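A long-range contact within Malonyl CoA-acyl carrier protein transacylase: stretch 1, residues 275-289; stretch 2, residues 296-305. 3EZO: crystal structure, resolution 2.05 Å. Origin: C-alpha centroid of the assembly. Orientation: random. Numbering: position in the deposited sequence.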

# COMPACT_ATOMS: atom_id res chain seq x y z
N VAL A 275 14.88 -10.40 -10.86
CA VAL A 275 14.91 -8.95 -10.76
C VAL A 275 15.89 -8.52 -9.68
O VAL A 275 15.80 -8.95 -8.53
CB VAL A 275 13.51 -8.37 -10.41
CG1 VAL A 275 13.58 -6.81 -10.27
CG2 VAL A 275 12.48 -8.79 -11.43
N THR A 276 16.83 -7.67 -10.03
CA THR A 276 17.80 -7.12 -9.10
C THR A 276 17.56 -5.63 -8.87
O THR A 276 18.03 -5.08 -7.89
CB THR A 276 19.22 -7.31 -9.65
OG1 THR A 276 19.29 -6.74 -10.97
CG2 THR A 276 19.54 -8.83 -9.76
N HIS A 277 16.80 -4.98 -9.75
CA HIS A 277 16.45 -3.56 -9.59
C HIS A 277 14.99 -3.35 -9.20
O HIS A 277 14.06 -3.68 -9.95
CB HIS A 277 16.76 -2.79 -10.88
CG HIS A 277 18.20 -2.91 -11.30
ND1 HIS A 277 18.60 -2.86 -12.62
CD2 HIS A 277 19.32 -3.13 -10.58
CE1 HIS A 277 19.91 -2.99 -12.69
NE2 HIS A 277 20.37 -3.16 -11.46
N VAL A 278 14.79 -2.74 -8.04
CA VAL A 278 13.47 -2.48 -7.51
C VAL A 278 13.30 -0.97 -7.26
O VAL A 278 13.97 -0.37 -6.40
CB VAL A 278 13.21 -3.32 -6.27
CG1 VAL A 278 11.85 -3.04 -5.71
CG2 VAL A 278 13.43 -4.88 -6.63
N ILE A 279 12.40 -0.38 -8.04
CA ILE A 279 12.22 1.07 -8.04
C ILE A 279 10.89 1.36 -7.38
O ILE A 279 9.86 0.81 -7.76
CB ILE A 279 12.24 1.61 -9.46
CG1 ILE A 279 13.64 1.40 -10.07
CG2 ILE A 279 11.83 3.11 -9.52
CD1 ILE A 279 13.62 1.62 -11.55
N GLU A 280 10.94 2.15 -6.32
CA GLU A 280 9.71 2.62 -5.67
C GLU A 280 9.16 3.73 -6.52
O GLU A 280 9.86 4.71 -6.81
CB GLU A 280 9.95 3.12 -4.24
CG GLU A 280 8.69 3.83 -3.68
CD GLU A 280 8.72 4.05 -2.20
OE1 GLU A 280 9.82 4.33 -1.66
OE2 GLU A 280 7.62 3.99 -1.56
N CYS A 281 7.92 3.58 -6.95
CA CYS A 281 7.30 4.58 -7.81
C CYS A 281 6.26 5.37 -7.02
O CYS A 281 5.16 4.88 -6.75
CB CYS A 281 6.69 3.96 -9.06
SG CYS A 281 5.97 5.15 -10.24
N GLY A 282 6.63 6.59 -6.66
CA GLY A 282 5.74 7.45 -5.90
C GLY A 282 6.43 8.13 -4.73
O GLY A 282 7.60 7.90 -4.46
N PRO A 283 5.69 8.97 -4.01
CA PRO A 283 6.29 9.75 -2.92
C PRO A 283 6.49 8.99 -1.60
O PRO A 283 5.81 7.98 -1.34
CB PRO A 283 5.27 10.87 -2.72
CG PRO A 283 3.96 10.18 -2.99
CD PRO A 283 4.27 9.29 -4.21
N GLY A 284 7.42 9.49 -0.78
CA GLY A 284 7.47 9.15 0.66
C GLY A 284 8.67 8.33 1.09
O GLY A 284 9.00 8.27 2.28
N LYS A 285 9.33 7.69 0.13
CA LYS A 285 10.51 6.82 0.38
C LYS A 285 10.28 5.59 1.29
O LYS A 285 11.25 4.92 1.66
CB LYS A 285 11.70 7.64 0.87
CG LYS A 285 11.78 9.06 0.26
CD LYS A 285 13.20 9.60 0.27
CE LYS A 285 13.25 11.17 0.12
NZ LYS A 285 12.20 11.75 -0.75
N VAL A 286 9.03 5.27 1.63
CA VAL A 286 8.80 4.18 2.59
C VAL A 286 9.29 2.83 2.04
O VAL A 286 10.03 2.12 2.70
CB VAL A 286 7.31 4.13 3.07
CG1 VAL A 286 7.06 2.91 4.01
CG2 VAL A 286 6.95 5.49 3.77
N LEU A 287 8.91 2.51 0.80
CA LEU A 287 9.17 1.18 0.25
C LEU A 287 10.63 1.04 -0.10
O LEU A 287 11.22 -0.07 0.08
CB LEU A 287 8.26 0.86 -0.95
CG LEU A 287 6.75 0.82 -0.74
CD1 LEU A 287 6.06 0.31 -1.99
CD2 LEU A 287 6.32 -0.02 0.49
N ALA A 288 11.23 2.15 -0.55
CA ALA A 288 12.68 2.19 -0.78
C ALA A 288 13.47 1.65 0.43
O ALA A 288 14.35 0.79 0.28
CB ALA A 288 13.15 3.62 -1.11
N GLY A 289 13.12 2.14 1.61
CA GLY A 289 13.77 1.70 2.86
C GLY A 289 13.51 0.22 3.16
O GLY A 289 14.41 -0.49 3.61
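Stretch 2 296-305: GNLVGASVFD

Stretch 2 runs as a strand, residues 299-303, alongside the strand that ends at Cys281 in stretch 1. The N-to-C directions differ by 24° (signed crossing angle -24°) and the axes approach to 4.5 Å, so the pair is parallel with a modest twist. The register is one to one, each step along stretch 1 matched by one along stretch 2, from Thr276 CA-Leu298 CA (4.9 Å) to Gly282 CA-Phe304 CA (4.9 Å). Together the stretches bury 723 Å².

At Val275, O lies 3.6 Å from Leu298 CD2; Leu298 has chi1 m and chi2 t, and its side-chain end comes nearer to stretch 1 than its sideways CA-to-CB bond suggests. The ladder then opens at Thr276, whose O accepts from Val299 N at 2.7 Å with an N-H...O angle of 166°.

His277 pairs with Val299 (CA-CA 4.8 Å) but sends neither backbone N nor O to it. Instead the residues flanking His277 in sequence make the bonds, as expected of a parallel bridge, and His277 CA offers a CA-H...O contact to Val299 O at 3.4 Å. Its ring meets the valine obliquely, CD2 to Val299 CB at 3.5 Å.

Val278 N donates to Val299 O (3.1 Å, 155°), while Val278 O receives only a weak bond from Ala301 N (3.4 Å, 152°). This is the longest rung, and it adjoins the widest CA-CA spacing, 5.1 Å between Val278 CA and Gly300 CA. On the side chain's own face, Val278 CG2 packs on Leu298 CD1 at 4.1 Å.

Ile279 shares the opposite face with His277 and Cys281. Its CG1 rests 4.0 Å from Ala301 CB and its CG2 3.7 Å from Val303 CG2, so one side chain spans two residues of the neighbouring strand.

Glu280 bonds in both directions: its N donates to Ala301 O (3.0 Å, 154°) and its O accepts from Val303 N (2.9 Å, 163°). Its carboxylate turns back within stretch 1, OE1 accepting from Ala288 N at 2.8 Å and OE2 from Leu287 N at 3.1 Å. These bonds tie the helix start to the strand on the face where Ala288 CB comes within 3.8 Å of Ser302 OG.

Beyond Cys281, paired with Val303, Gly282 N closes the ladder on Val303 O (2.8 Å, 142°). Pro283 CA then lies 4.0 Å from Phe304 CB. Finally Lys285 reaches over one face of the Phe304 ring: NZ stands 3.9 Å from the centroid of the Phe304 ring, 22° off its normal, a cation-pi geometry.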

# COMPACT_ATOMS: atom_id res chain seq x y z
N GLY A 296 19.61 -6.71 0.69
CA GLY A 296 20.60 -5.70 0.37
C GLY A 296 21.29 -5.88 -0.99
O GLY A 296 21.99 -4.96 -1.43
N ASN A 297 21.13 -7.02 -1.65
CA ASN A 297 21.68 -7.17 -3.00
C ASN A 297 20.79 -6.50 -4.02
O ASN A 297 21.19 -6.34 -5.17
CB ASN A 297 21.82 -8.62 -3.44
CG ASN A 297 22.60 -9.48 -2.46
OD1 ASN A 297 23.52 -9.02 -1.78
ND2 ASN A 297 22.25 -10.77 -2.41
N LEU A 298 19.55 -6.19 -3.65
CA LEU A 298 18.67 -5.51 -4.58
C LEU A 298 19.21 -4.09 -4.73
O LEU A 298 19.84 -3.58 -3.81
CB LEU A 298 17.20 -5.49 -4.09
CG LEU A 298 16.55 -6.86 -3.95
CD1 LEU A 298 15.14 -6.73 -3.41
CD2 LEU A 298 16.60 -7.58 -5.30
N VAL A 299 18.99 -3.49 -5.89
CA VAL A 299 19.43 -2.13 -6.15
C VAL A 299 18.23 -1.24 -6.29
O VAL A 299 17.41 -1.40 -7.19
CB VAL A 299 20.29 -2.03 -7.42
CG1 VAL A 299 20.61 -0.54 -7.73
CG2 VAL A 299 21.60 -2.87 -7.28
N GLY A 300 18.15 -0.26 -5.40
CA GLY A 300 16.94 0.58 -5.29
C GLY A 300 17.04 1.89 -6.02
O GLY A 300 18.12 2.41 -6.20
N ALA A 301 15.92 2.40 -6.51
CA ALA A 301 15.83 3.81 -6.88
C ALA A 301 14.41 4.27 -6.56
O ALA A 301 13.60 3.50 -6.00
CB ALA A 301 16.15 4.04 -8.36
N SER A 302 14.11 5.52 -6.86
CA SER A 302 12.75 6.00 -6.63
C SER A 302 12.39 7.03 -7.64
O SER A 302 13.25 7.77 -8.14
CB SER A 302 12.59 6.54 -5.25
OG SER A 302 13.16 5.64 -4.32
N VAL A 303 11.11 7.03 -7.99
CA VAL A 303 10.56 8.05 -8.85
C VAL A 303 9.53 8.84 -8.06
O VAL A 303 8.42 8.35 -7.81
CB VAL A 303 9.94 7.44 -10.08
CG1 VAL A 303 9.40 8.53 -10.99
CG2 VAL A 303 10.99 6.52 -10.78
N PHE A 304 9.92 10.05 -7.66
CA PHE A 304 9.02 10.97 -6.94
C PHE A 304 9.13 12.46 -7.36
O PHE A 304 8.39 13.31 -6.89
CB PHE A 304 9.24 10.83 -5.42
CG PHE A 304 10.62 11.14 -5.01
CD1 PHE A 304 11.02 12.45 -4.79
CD2 PHE A 304 11.54 10.12 -4.81
CE1 PHE A 304 12.32 12.77 -4.40
CE2 PHE A 304 12.85 10.42 -4.42
CZ PHE A 304 13.22 11.76 -4.21
N ASP A 305 10.08 12.74 -8.25
CA ASP A 305 10.23 14.07 -8.84
C ASP A 305 11.13 13.93 -10.08
O ASP A 305 11.65 12.85 -10.32
CB ASP A 305 10.75 15.08 -7.81
CG ASP A 305 12.19 14.85 -7.36
OD1 ASP A 305 12.95 13.96 -7.84
OD2 ASP A 305 12.58 15.61 -6.45